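Local structure of protein phosphatase 2C (Toxoplasma gondii, 3D8K) at residues S32-V37 and T313-T318; G40-R45 and Y73-R78; R156-A161 and F258-D263; V170-N175 and V251-T256. The protein probably removes phosphate from phosphoserine and phosphothreonine of proteins, as a manganese- or magnesium-dependent phosphatase of the PP2C family. All coordinates share one frame; numbering follows the deposited sequence.

How the contacts relate
From the N terminus, the chain first meets S32-V37, whose partner T313-T318 arrives 276 residues later, so contact 1 closes the outermost loop and the other three nest within it. It ties strand 35-41 of the six-stranded sheet to strand 316-322 of the eight-stranded one. Further along strand 35-41, contact 2 closes a short loop onto the end of helix 61-74. Contact 3 follows in series, with contact 4 nested inside it; both use strand 253-259, contact 4 pairing it with strand 165-173 and contact 3 holding a surface loop at its far end. Contacts 1 and 4 touch through K314 and N175; contacts 1 and 3 lie on opposite sides of the chain's centre.

Contact 1 (S32-V37 and T313-T318); sequences SDDVVV and TKNIST
S32-V37 and T313-T318 run in the same direction without sharing a backbone-to-backbone hydrogen bond: the CA atoms of S32 and N315 are 6.0 Å apart, those of D34 and S317 7.3 Å, and side chains bridge the gap. N315 reaches across first. Its OD1 accepts the backbone N-H of D33 at 2.9 Å, with the nitrogen in the plane of the amide carbonyl, and the CB of D33 lies 3.4 Å from the same OD1. D34, next along the chain, also meets N315. The CG of D34 sits between the backbone N and the carbonyl carbon (chi1 52°), and the carboxylate meets the N315 amide tip to tip, their planes stacked within 10° of parallel; D34 OD1 is 3.8 Å from N315 CG. The hydroxyl of S317 donates to D34 OD1 at 2.8 Å, approaching from above the carboxylate, 57° out of its plane. One aspartate thus has an amide stacked on it and a hydroxyl bonded to it. Farther along, V36 CG1 comes only loosely near S317 CB, at 4.5 Å. N315 ND2 makes a weak hydrogen bond to D55, at the end of strand 48-55. The contact lies between the two sheets of the PP2C beta sandwich: V35 packs against helix 61-74, the backbone of V36 is hydrogen-bonded to T26 of strand 22-26, and S317 lies against T355 of strand 349-356.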
loop_
_atom_site.group_PDB
_atom_site.type_symbol
_atom_site.label_atom_id
_atom_site.label_comp_id
_atom_site.label_asym_id
_atom_site.label_seq_id
_atom_site.Cartn_x
_atom_site.Cartn_y
_atom_site.Cartn_z
ATOM N N SER C 32 16.170 20.905 32.788
ATOM C CA SER C 32 15.735 20.585 31.430
ATOM C C SER C 32 16.428 19.318 30.963
ATOM O O SER C 32 16.829 19.211 29.801
ATOM C CB SER C 32 16.088 21.731 30.481
ATOM O OG SER C 32 17.489 21.965 30.451
ATOM N N ASP C 33 16.547 18.358 31.876
ATOM C CA ASP C 33 17.233 17.096 31.616
ATOM C C ASP C 33 16.391 15.960 31.045
ATOM O O ASP C 33 16.938 15.024 30.470
ATOM C CB ASP C 33 17.895 16.585 32.905
ATOM C CG ASP C 33 18.991 17.501 33.419
ATOM O OD1 ASP C 33 19.473 17.258 34.551
ATOM O OD2 ASP C 33 19.372 18.451 32.696
ATOM N N ASP C 34 15.074 16.023 31.197
ATOM C CA ASP C 34 14.233 14.934 30.714
ATOM C C ASP C 34 13.659 15.061 29.311
ATOM O O ASP C 34 13.448 16.150 28.801
ATOM C CB ASP C 34 13.104 14.663 31.720
ATOM C CG ASP C 34 12.339 15.913 32.091
ATOM O OD1 ASP C 34 11.642 15.887 33.130
ATOM O OD2 ASP C 34 12.431 16.916 31.343
ATOM N N VAL C 35 13.417 13.912 28.697
ATOM C CA VAL C 35 12.876 13.835 27.358
ATOM C C VAL C 35 11.740 12.819 27.388
ATOM O O VAL C 35 11.785 11.845 28.143
ATOM C CB VAL C 35 13.951 13.355 26.370
ATOM C CG1 VAL C 35 13.491 13.589 24.935
ATOM C CG2 VAL C 35 15.266 14.076 26.647
ATOM N N VAL C 36 10.710 13.044 26.580
ATOM C CA VAL C 36 9.596 12.109 26.569
ATOM C C VAL C 36 9.146 11.698 25.191
ATOM O O VAL C 36 9.015 12.527 24.294
ATOM C CB VAL C 36 8.376 12.659 27.353
ATOM C CG1 VAL C 36 8.721 14.016 27.929
ATOM C CG2 VAL C 36 7.140 12.699 26.470
ATOM N N VAL C 37 8.952 10.394 25.041
ATOM C CA VAL C 37 8.471 9.820 23.801
ATOM C C VAL C 37 6.976 9.754 24.044
ATOM O O VAL C 37 6.479 8.777 24.614
ATOM C CB VAL C 37 8.989 8.391 23.593
ATOM C CG1 VAL C 37 8.558 7.885 22.225
ATOM C CG2 VAL C 37 10.492 8.353 23.731
ATOM N N THR C 313 11.663 21.691 42.293
ATOM C CA THR C 313 13.050 21.542 42.666
ATOM C C THR C 313 13.759 21.093 41.402
ATOM O O THR C 313 14.444 21.880 40.750
ATOM C CB THR C 313 13.201 20.484 43.787
ATOM O OG1 THR C 313 12.374 20.851 44.898
ATOM C CG2 THR C 313 14.641 20.396 44.259
ATOM N N LYS C 314 13.571 19.827 41.054
ATOM C CA LYS C 314 14.166 19.254 39.860
ATOM C C LYS C 314 13.306 19.754 38.694
ATOM O O LYS C 314 12.591 20.751 38.831
ATOM C CB LYS C 314 14.098 17.735 39.971
ATOM C CG LYS C 314 15.140 16.949 39.178
ATOM C CD LYS C 314 15.188 15.509 39.688
ATOM C CE LYS C 314 16.194 14.654 38.939
ATOM N NZ LYS C 314 16.270 13.269 39.507
ATOM N N ASN C 315 13.387 19.089 37.547
ATOM C CA ASN C 315 12.570 19.474 36.401
ATOM C C ASN C 315 11.248 18.688 36.457
ATOM O O ASN C 315 11.122 17.733 37.229
ATOM C CB ASN C 315 13.336 19.216 35.096
ATOM C CG ASN C 315 14.145 17.926 35.133
ATOM O OD1 ASN C 315 15.032 17.716 34.302
ATOM N ND2 ASN C 315 13.836 17.053 36.089
ATOM N N ILE C 316 10.265 19.086 35.654
ATOM C CA ILE C 316 8.959 18.429 35.683
ATOM C C ILE C 316 8.400 18.024 34.313
ATOM O O ILE C 316 8.348 18.822 33.381
ATOM C CB ILE C 316 7.920 19.351 36.385
ATOM C CG1 ILE C 316 8.408 19.711 37.787
ATOM C CG2 ILE C 316 6.559 18.674 36.455
ATOM C CD1 ILE C 316 7.571 20.772 38.467
ATOM N N SER C 317 7.976 16.773 34.198
ATOM C CA SER C 317 7.401 16.293 32.954
ATOM C C SER C 317 6.241 15.353 33.225
ATOM O O SER C 317 6.309 14.496 34.101
ATOM C CB SER C 317 8.460 15.602 32.110
ATOM O OG SER C 317 9.398 16.556 31.663
ATOM N N THR C 318 5.174 15.522 32.459
ATOM C CA THR C 318 3.990 14.712 32.650
ATOM C C THR C 318 3.455 14.100 31.363
ATOM O O THR C 318 3.706 14.598 30.256
ATOM C CB THR C 318 2.875 15.545 33.316
ATOM O OG1 THR C 318 2.454 16.588 32.427
ATOM C CG2 THR C 318 3.396 16.177 34.599
#

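Contact 2 (G40-R45 and Y73-R78); sequences GMLRGR and YLNDLR. With SO4 (sulfate ion), chain H.
The backbone N-H of R43 donates to the side-chain oxygen of N75, R43 N to N75 OD1 at 2.9 Å, with an N-H...O angle of 140° and the nitrogen in the plane of the amide carbonyl. N75 is the first residue to leave helical geometry after helix 61-74. Its CG stands anti to the carbonyl carbon (chi1 -85°), and the amide beyond it comes close to the turn: OD1 also lies 3.3 Å from L42 CA. The R43 side chain crosses that of N75 at about a right angle, with the guanidinium and amide planes 86° apart and OD1 near the guanidinium plane, at its edge. At its other end the amide makes a weak bond from ND2 to the backbone O of M71.

L42 to R45 form a type II beta turn, with G44 at the third position, where a positive phi suits glycine. The turn leads strand 35-41 toward its antiparallel neighbour 48-55, while helices 61-74 and 82-97 lie over this sheet of the sandwich. The L42 and L74 side chains cross obliquely: L42 CD2 packs against L74 CB, and L42 CD1 comes within 4.5 Å of L77 CD1. V50 of strand 48-55 touches both L42 and L74.

R45, which ends the turn, is extended from CG to NE, its NH2 3.5 Å from the backbone O of L77. R78 heads away and grips one sulfate oxygen from NE and NH2, at 2.8 Å from R78 NE to O2. The ion, probably from the crystallisation liquor, also binds R156 of the second subunit.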
loop_
_atom_site.group_PDB
_atom_site.type_symbol
_atom_site.label_atom_id
_atom_site.label_comp_id
_atom_site.label_asym_id
_atom_site.label_seq_id
_atom_site.Cartn_x
_atom_site.Cartn_y
_atom_site.Cartn_z
ATOM N N GLY C 40 4.836 6.293 20.038
ATOM C CA GLY C 40 5.634 5.639 19.018
ATOM C C GLY C 40 4.892 4.397 18.555
ATOM O O GLY C 40 3.975 3.934 19.251
HETATM N N MSE C 41 5.275 3.854 17.401
HETATM C CA MSE C 41 4.634 2.661 16.858
HETATM C C MSE C 41 5.662 1.687 16.269
HETATM O O MSE C 41 6.247 1.946 15.218
HETATM C CB MSE C 41 3.632 3.070 15.778
HETATM C CG MSE C 41 2.849 1.923 15.174
HETATM SE SE MSE C 41 1.714 2.600 13.696
HETATM C CE MSE C 41 1.163 0.832 12.962
ATOM N N LEU C 42 5.895 0.577 16.953
ATOM C CA LEU C 42 6.847 -0.422 16.474
ATOM C C LEU C 42 6.279 -0.975 15.184
ATOM O O LEU C 42 5.071 -1.240 15.112
ATOM C CB LEU C 42 6.969 -1.568 17.474
ATOM C CG LEU C 42 7.261 -1.233 18.932
ATOM C CD1 LEU C 42 7.138 -2.509 19.775
ATOM C CD2 LEU C 42 8.647 -0.587 19.039
ATOM N N ARG C 43 7.115 -1.174 14.170
ATOM C CA ARG C 43 6.580 -1.699 12.926
ATOM C C ARG C 43 6.089 -3.116 13.114
ATOM O O ARG C 43 6.577 -3.853 13.973
ATOM C CB ARG C 43 7.605 -1.621 11.789
ATOM C CG ARG C 43 8.847 -2.462 11.931
ATOM C CD ARG C 43 9.848 -2.100 10.832
ATOM N NE ARG C 43 10.591 -0.870 11.121
ATOM C CZ ARG C 43 11.205 -0.120 10.203
ATOM N NH1 ARG C 43 11.166 -0.454 8.918
ATOM N NH2 ARG C 43 11.881 0.960 10.573
ATOM N N GLY C 44 5.093 -3.480 12.317
ATOM C CA GLY C 44 4.520 -4.808 12.395
ATOM C C GLY C 44 3.742 -4.997 13.678
ATOM O O GLY C 44 3.563 -6.125 14.126
ATOM N N ARG C 45 3.275 -3.899 14.268
ATOM C CA ARG C 45 2.524 -3.967 15.519
ATOM C C ARG C 45 1.401 -2.936 15.693
ATOM O O ARG C 45 1.504 -2.025 16.515
ATOM C CB ARG C 45 3.489 -3.868 16.707
ATOM C CG ARG C 45 4.235 -5.151 17.034
ATOM C CD ARG C 45 5.169 -4.959 18.232
ATOM N NE ARG C 45 5.619 -6.234 18.792
ATOM C CZ ARG C 45 6.307 -7.137 18.110
ATOM N NH1 ARG C 45 6.624 -6.902 16.847
ATOM N NH2 ARG C 45 6.668 -8.274 18.681
ATOM N N TYR C 73 15.906 -0.114 19.274
ATOM C CA TYR C 73 15.977 -1.351 20.012
ATOM C C TYR C 73 14.607 -1.999 20.141
ATOM O O TYR C 73 14.462 -3.193 19.914
ATOM C CB TYR C 73 16.581 -1.097 21.391
ATOM C CG TYR C 73 18.015 -0.623 21.321
ATOM C CD1 TYR C 73 18.324 0.663 20.864
ATOM C CD2 TYR C 73 19.074 -1.475 21.665
ATOM C CE1 TYR C 73 19.644 1.086 20.750
ATOM C CE2 TYR C 73 20.398 -1.059 21.552
ATOM C CZ TYR C 73 20.672 0.221 21.094
ATOM O OH TYR C 73 21.971 0.643 20.986
ATOM N N LEU C 74 13.597 -1.211 20.493
ATOM C CA LEU C 74 12.246 -1.747 20.646
ATOM C C LEU C 74 11.743 -2.549 19.434
ATOM O O LEU C 74 10.996 -3.521 19.591
ATOM C CB LEU C 74 11.274 -0.615 21.003
ATOM C CG LEU C 74 10.925 -0.541 22.499
ATOM C CD1 LEU C 74 12.051 -1.120 23.342
ATOM C CD2 LEU C 74 10.630 0.896 22.891
ATOM N N ASN C 75 12.168 -2.165 18.234
ATOM C CA ASN C 75 11.767 -2.890 17.041
ATOM C C ASN C 75 12.529 -4.200 16.928
ATOM O O ASN C 75 12.442 -4.900 15.923
ATOM C CB ASN C 75 12.001 -2.039 15.797
ATOM C CG ASN C 75 10.853 -1.108 15.519
ATOM O OD1 ASN C 75 9.712 -1.548 15.331
ATOM N ND2 ASN C 75 11.133 0.189 15.498
ATOM N N ASP C 76 13.282 -4.528 17.968
ATOM C CA ASP C 76 14.049 -5.758 17.988
ATOM C C ASP C 76 13.393 -6.771 18.909
ATOM O O ASP C 76 13.781 -7.940 18.933
ATOM C CB ASP C 76 15.479 -5.473 18.426
ATOM C CG ASP C 76 16.299 -4.812 17.328
ATOM O OD1 ASP C 76 17.159 -3.948 17.641
ATOM O OD2 ASP C 76 16.084 -5.171 16.150
ATOM N N LEU C 77 12.390 -6.321 19.660
ATOM C CA LEU C 77 11.648 -7.204 20.560
ATOM C C LEU C 77 10.967 -8.282 19.721
ATOM O O LEU C 77 10.198 -7.969 18.801
ATOM C CB LEU C 77 10.569 -6.418 21.315
ATOM C CG LEU C 77 11.016 -5.391 22.350
ATOM C CD1 LEU C 77 9.841 -4.506 22.728
ATOM C CD2 LEU C 77 11.583 -6.105 23.560
ATOM N N ARG C 78 11.253 -9.546 20.029
ATOM C CA ARG C 78 10.651 -10.666 19.294
ATOM C C ARG C 78 9.234 -10.893 19.759
ATOM O O ARG C 78 8.508 -11.722 19.228
ATOM C CB ARG C 78 11.444 -11.950 19.506
ATOM C CG ARG C 78 12.822 -11.912 18.950
ATOM C CD ARG C 78 13.325 -13.306 18.748
ATOM N NE ARG C 78 14.695 -13.299 18.274
ATOM C CZ ARG C 78 15.311 -14.353 17.760
ATOM N NH1 ARG C 78 14.676 -15.513 17.646
ATOM N NH2 ARG C 78 16.567 -14.246 17.361
HETATM S S SO4 H . 17.771 -10.581 17.969
HETATM O O1 SO4 H . 18.788 -11.447 18.578
HETATM O O2 SO4 H . 16.574 -11.367 17.661
HETATM O O3 SO4 H . 17.436 -9.505 18.907
HETATM O O4 SO4 H . 18.278 -10.006 16.717
#

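Contact 3 (R156-A161 and F258-D263); sequences RRDPRA and FAYPGD
R160 lies over one face of the Y260 ring, its guanidinium only 8° from parallel; the edge of the F258 ring comes up to Y260 CZ on the opposite face, and A161 CB and D158 OD2 are at the ring's edge. The guanidinium is offset toward the rim, with R160 NH1 nearest Y260 CD2. Nearer the middle, R160 CB makes a CH-pi contact, 3.7 Å from the ring centroid and 23° off the normal. The R160 chain bends at chi3 (105°), which sets NE near Y260 CE2; the two side chains cross at about a right angle. A161 CB meets the edge of the ring at Y260 CD1, and separately touches P261 CD at 3.9 Å. At the tip, the Y260 hydroxyl donates to D158 OD2 at 2.8 Å on the syn side of the carboxylate, somewhat out of its plane, which stands steeply to the ring.

The backbone of Y260 is held as well: Y260 N donates to D263 OD2 at 2.7 Å, and D263 N returns a bond to Y260 O, closing a type II beta turn with G262 at its third position. D263 also forms a salt bridge with R126. This turn carries the chain from strand 253-259 to strand 264-268, a crossing between the two sheets of the PP2C beta sandwich.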
loop_
_atom_site.group_PDB
_atom_site.type_symbol
_atom_site.label_atom_id
_atom_site.label_comp_id
_atom_site.label_asym_id
_atom_site.label_seq_id
_atom_site.Cartn_x
_atom_site.Cartn_y
_atom_site.Cartn_z
ATOM N N ARG C 156 -13.375 -13.722 29.077
ATOM C CA ARG C 156 -14.403 -14.164 28.151
ATOM C C ARG C 156 -15.768 -14.123 28.837
ATOM O O ARG C 156 -16.790 -13.936 28.183
ATOM C CB ARG C 156 -14.086 -15.585 27.667
ATOM C CG ARG C 156 -12.582 -15.858 27.476
ATOM C CD ARG C 156 -12.302 -17.148 26.706
ATOM N NE ARG C 156 -12.698 -17.029 25.302
ATOM C CZ ARG C 156 -12.179 -16.145 24.453
ATOM N NH1 ARG C 156 -11.238 -15.303 24.862
ATOM N NH2 ARG C 156 -12.608 -16.092 23.197
ATOM N N ARG C 157 -15.777 -14.287 30.155
ATOM C CA ARG C 157 -17.019 -14.278 30.918
ATOM C C ARG C 157 -17.061 -13.119 31.915
ATOM O O ARG C 157 -17.645 -13.223 32.998
ATOM C CB ARG C 157 -17.204 -15.620 31.641
ATOM C CG ARG C 157 -16.111 -15.959 32.644
ATOM C CD ARG C 157 -16.102 -17.450 32.996
ATOM N NE ARG C 157 -15.074 -17.761 33.992
ATOM C CZ ARG C 157 -14.593 -18.979 34.227
ATOM N NH1 ARG C 157 -15.040 -20.023 33.538
ATOM N NH2 ARG C 157 -13.657 -19.150 35.148
ATOM N N ASP C 158 -16.436 -12.012 31.525
ATOM C CA ASP C 158 -16.398 -10.801 32.341
ATOM C C ASP C 158 -17.290 -9.771 31.649
ATOM O O ASP C 158 -17.162 -9.533 30.446
ATOM C CB ASP C 158 -14.965 -10.261 32.434
ATOM C CG ASP C 158 -14.814 -9.162 33.473
ATOM O OD1 ASP C 158 -15.818 -8.477 33.778
ATOM O OD2 ASP C 158 -13.686 -8.975 33.976
ATOM N N PRO C 159 -18.217 -9.159 32.396
ATOM C CA PRO C 159 -19.130 -8.153 31.845
ATOM C C PRO C 159 -18.366 -6.937 31.364
ATOM O O PRO C 159 -18.452 -6.549 30.199
ATOM C CB PRO C 159 -20.030 -7.827 33.030
ATOM C CG PRO C 159 -20.038 -9.111 33.810
ATOM C CD PRO C 159 -18.586 -9.489 33.781
ATOM N N ARG C 160 -17.622 -6.342 32.285
ATOM C CA ARG C 160 -16.816 -5.172 31.990
ATOM C C ARG C 160 -15.918 -5.471 30.792
ATOM O O ARG C 160 -15.206 -6.481 30.751
ATOM C CB ARG C 160 -15.953 -4.820 33.192
ATOM C CG ARG C 160 -16.707 -4.741 34.496
ATOM C CD ARG C 160 -15.762 -5.049 35.648
ATOM N NE ARG C 160 -15.347 -3.880 36.420
ATOM C CZ ARG C 160 -15.024 -2.696 35.908
ATOM N NH1 ARG C 160 -15.072 -2.491 34.600
ATOM N NH2 ARG C 160 -14.631 -1.715 36.714
ATOM N N ALA C 161 -15.965 -4.582 29.813
ATOM C CA ALA C 161 -15.177 -4.750 28.609
ATOM C C ALA C 161 -15.565 -6.025 27.847
ATOM O O ALA C 161 -14.866 -7.046 27.883
ATOM C CB ALA C 161 -13.705 -4.761 28.957
ATOM N N PHE C 258 -4.092 -4.934 33.131
ATOM C CA PHE C 258 -5.083 -4.743 32.082
ATOM C C PHE C 258 -5.938 -3.576 32.541
ATOM O O PHE C 258 -6.046 -3.316 33.733
ATOM C CB PHE C 258 -5.955 -5.978 31.880
ATOM C CG PHE C 258 -6.847 -6.277 33.028
ATOM C CD1 PHE C 258 -6.328 -6.752 34.222
ATOM C CD2 PHE C 258 -8.211 -6.071 32.925
ATOM C CE1 PHE C 258 -7.156 -7.015 35.302
ATOM C CE2 PHE C 258 -9.055 -6.328 34.000
ATOM C CZ PHE C 258 -8.523 -6.804 35.196
ATOM N N ALA C 259 -6.522 -2.859 31.594
ATOM C CA ALA C 259 -7.357 -1.718 31.910
ATOM C C ALA C 259 -8.566 -1.779 31.027
ATOM O O ALA C 259 -8.479 -2.170 29.869
ATOM C CB ALA C 259 -6.622 -0.438 31.652
ATOM N N TYR C 260 -9.699 -1.377 31.581
ATOM C CA TYR C 260 -10.949 -1.388 30.849
ATOM C C TYR C 260 -11.040 -0.099 30.057
ATOM O O TYR C 260 -10.387 0.880 30.406
ATOM C CB TYR C 260 -12.109 -1.482 31.845
ATOM C CG TYR C 260 -12.222 -2.805 32.587
ATOM C CD1 TYR C 260 -12.476 -3.985 31.900
ATOM C CD2 TYR C 260 -12.127 -2.866 33.985
ATOM C CE1 TYR C 260 -12.635 -5.197 32.573
ATOM C CE2 TYR C 260 -12.289 -4.073 34.675
ATOM C CZ TYR C 260 -12.546 -5.242 33.959
ATOM O OH TYR C 260 -12.738 -6.459 34.616
ATOM N N PRO C 261 -11.809 -0.088 28.952
ATOM C CA PRO C 261 -11.936 1.147 28.170
ATOM C C PRO C 261 -12.568 2.169 29.109
ATOM O O PRO C 261 -13.434 1.825 29.916
ATOM C CB PRO C 261 -12.861 0.743 27.039
ATOM C CG PRO C 261 -12.474 -0.654 26.796
ATOM C CD PRO C 261 -12.341 -1.230 28.193
ATOM N N GLY C 262 -12.125 3.414 29.025
ATOM C CA GLY C 262 -12.648 4.417 29.920
ATOM C C GLY C 262 -11.590 4.731 30.953
ATOM O O GLY C 262 -11.662 5.762 31.618
ATOM N N ASP C 263 -10.606 3.840 31.097
ATOM C CA ASP C 263 -9.512 4.063 32.046
ATOM C C ASP C 263 -8.449 4.998 31.434
ATOM O O ASP C 263 -8.424 5.214 30.217
ATOM C CB ASP C 263 -8.855 2.734 32.464
ATOM C CG ASP C 263 -9.764 1.857 33.343
ATOM O OD1 ASP C 263 -10.621 2.398 34.065
ATOM O OD2 ASP C 263 -9.604 0.618 33.326
#

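Contact 4 (V170-N175 and V251-T256); sequences VASLGN and VPDVTT
Four backbone hydrogen bonds join V170-L173 to D253-T256, two strand segments that run antiparallel, with 154° between their N-to-C directions. V170 and T255 exchange one pair, V170 N to T255 O and T255 N to V170 O, each 2.9 Å; S172 and D253 exchange the other, S172 N to D253 O at 2.9 Å and D253 N to S172 O at 2.8 Å. Between these hydrogen-bonded pairs sits the non-hydrogen-bonded pair A171 and V254, where V254 CA also points its hydrogen at V170 O across 3.2 Å.

Strand 253-259 is the outermost of the six-stranded sheet within the chain, and strand 165-173 its inner neighbour. The side chains of A171 and V254 share the face where helix 82-97 packs, A171 touching I85 and F89. V170, S172, D253 and T255 share the other face, which looks toward the second sheet of the PP2C sandwich.

Polar side-chain contacts are few and modest. S172 OG, set between its backbone N and carbonyl carbon (chi1 85°), gives a weak hydrogen bond to D253 OD2 at 3.1 Å. T255 OG1 lies 3.6 Å from V170 CB, but its hydrogen bond is to the backbone O of L189.

Apolar contact comes just before strand 253-259, where L173 CB meets P252 CB at 4.2 Å and F89 touches both L173 and P252. L173 CD1 also lies near the carbonyl of V251.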
loop_
_atom_site.group_PDB
_atom_site.type_symbol
_atom_site.label_atom_id
_atom_site.label_comp_id
_atom_site.label_asym_id
_atom_site.label_seq_id
_atom_site.Cartn_x
_atom_site.Cartn_y
_atom_site.Cartn_z
ATOM N N VAL C 170 4.641 -2.170 31.838
ATOM C CA VAL C 170 5.441 -1.061 32.270
ATOM C C VAL C 170 6.846 -1.542 32.550
ATOM O O VAL C 170 7.047 -2.488 33.300
ATOM C CB VAL C 170 4.871 -0.409 33.528
ATOM C CG1 VAL C 170 5.779 0.754 33.949
ATOM C CG2 VAL C 170 3.464 0.077 33.265
ATOM N N ALA C 171 7.811 -0.897 31.915
ATOM C CA ALA C 171 9.219 -1.217 32.111
ATOM C C ALA C 171 9.789 -0.038 32.868
ATOM O O ALA C 171 10.189 0.939 32.253
ATOM C CB ALA C 171 9.925 -1.365 30.773
ATOM N N SER C 172 9.801 -0.119 34.197
ATOM C CA SER C 172 10.324 0.972 35.017
ATOM C C SER C 172 11.755 0.737 35.491
ATOM O O SER C 172 12.124 -0.364 35.894
ATOM C CB SER C 172 9.428 1.221 36.241
ATOM O OG SER C 172 9.755 0.352 37.319
ATOM N N LEU C 173 12.544 1.805 35.455
ATOM C CA LEU C 173 13.939 1.767 35.870
ATOM C C LEU C 173 14.312 3.152 36.358
ATOM O O LEU C 173 14.751 3.988 35.576
ATOM C CB LEU C 173 14.835 1.392 34.682
ATOM C CG LEU C 173 16.322 1.224 34.980
ATOM C CD1 LEU C 173 16.552 -0.094 35.716
ATOM C CD2 LEU C 173 17.092 1.234 33.689
ATOM N N GLY C 174 14.135 3.401 37.646
ATOM C CA GLY C 174 14.471 4.710 38.172
ATOM C C GLY C 174 13.420 5.217 39.130
ATOM O O GLY C 174 12.650 4.440 39.693
ATOM N N ASN C 175 13.368 6.530 39.301
ATOM C CA ASN C 175 12.422 7.127 40.223
ATOM C C ASN C 175 11.165 7.716 39.591
ATOM O O ASN C 175 10.444 8.467 40.243
ATOM C CB ASN C 175 13.127 8.196 41.058
ATOM C CG ASN C 175 13.805 9.257 40.202
ATOM O OD1 ASN C 175 13.860 9.152 38.972
ATOM N ND2 ASN C 175 14.332 10.285 40.854
ATOM N N VAL C 251 18.635 -3.236 34.970
ATOM C CA VAL C 251 17.648 -4.280 34.753
ATOM C C VAL C 251 16.341 -3.689 35.278
ATOM O O VAL C 251 16.172 -3.495 36.494
ATOM C CB VAL C 251 17.961 -5.544 35.560
ATOM C CG1 VAL C 251 17.028 -6.653 35.131
ATOM C CG2 VAL C 251 19.410 -5.928 35.386
ATOM N N PRO C 252 15.403 -3.398 34.368
ATOM C CA PRO C 252 14.116 -2.822 34.731
ATOM C C PRO C 252 13.164 -3.748 35.451
ATOM O O PRO C 252 13.273 -4.976 35.382
ATOM C CB PRO C 252 13.555 -2.391 33.391
ATOM C CG PRO C 252 13.975 -3.517 32.523
ATOM C CD PRO C 252 15.430 -3.713 32.928
ATOM N N ASP C 253 12.237 -3.107 36.153
ATOM C CA ASP C 253 11.164 -3.755 36.892
ATOM C C ASP C 253 10.033 -3.765 35.870
ATOM O O ASP C 253 9.520 -2.720 35.506
ATOM C CB ASP C 253 10.807 -2.899 38.116
ATOM C CG ASP C 253 9.388 -3.128 38.612
ATOM O OD1 ASP C 253 8.987 -4.311 38.707
ATOM O OD2 ASP C 253 8.683 -2.125 38.921
ATOM N N VAL C 254 9.681 -4.943 35.374
ATOM C CA VAL C 254 8.625 -5.063 34.382
ATOM C C VAL C 254 7.318 -5.619 34.954
ATOM O O VAL C 254 7.271 -6.753 35.418
ATOM C CB VAL C 254 9.061 -5.976 33.228
ATOM C CG1 VAL C 254 7.966 -6.035 32.169
ATOM C CG2 VAL C 254 10.360 -5.465 32.623
ATOM N N THR C 255 6.257 -4.825 34.901
ATOM C CA THR C 255 4.956 -5.246 35.412
ATOM C C THR C 255 3.923 -5.266 34.292
ATOM O O THR C 255 4.114 -4.620 33.258
ATOM C CB THR C 255 4.459 -4.291 36.521
ATOM O OG1 THR C 255 4.470 -2.939 36.039
ATOM C CG2 THR C 255 5.343 -4.386 37.747
ATOM N N THR C 256 2.833 -6.008 34.491
ATOM C CA THR C 256 1.771 -6.079 33.489
ATOM C C THR C 256 0.405 -5.934 34.154
ATOM O O THR C 256 0.168 -6.503 35.215
ATOM C CB THR C 256 1.799 -7.409 32.727
ATOM O OG1 THR C 256 3.127 -7.668 32.266
ATOM C CG2 THR C 256 0.877 -7.346 31.524
#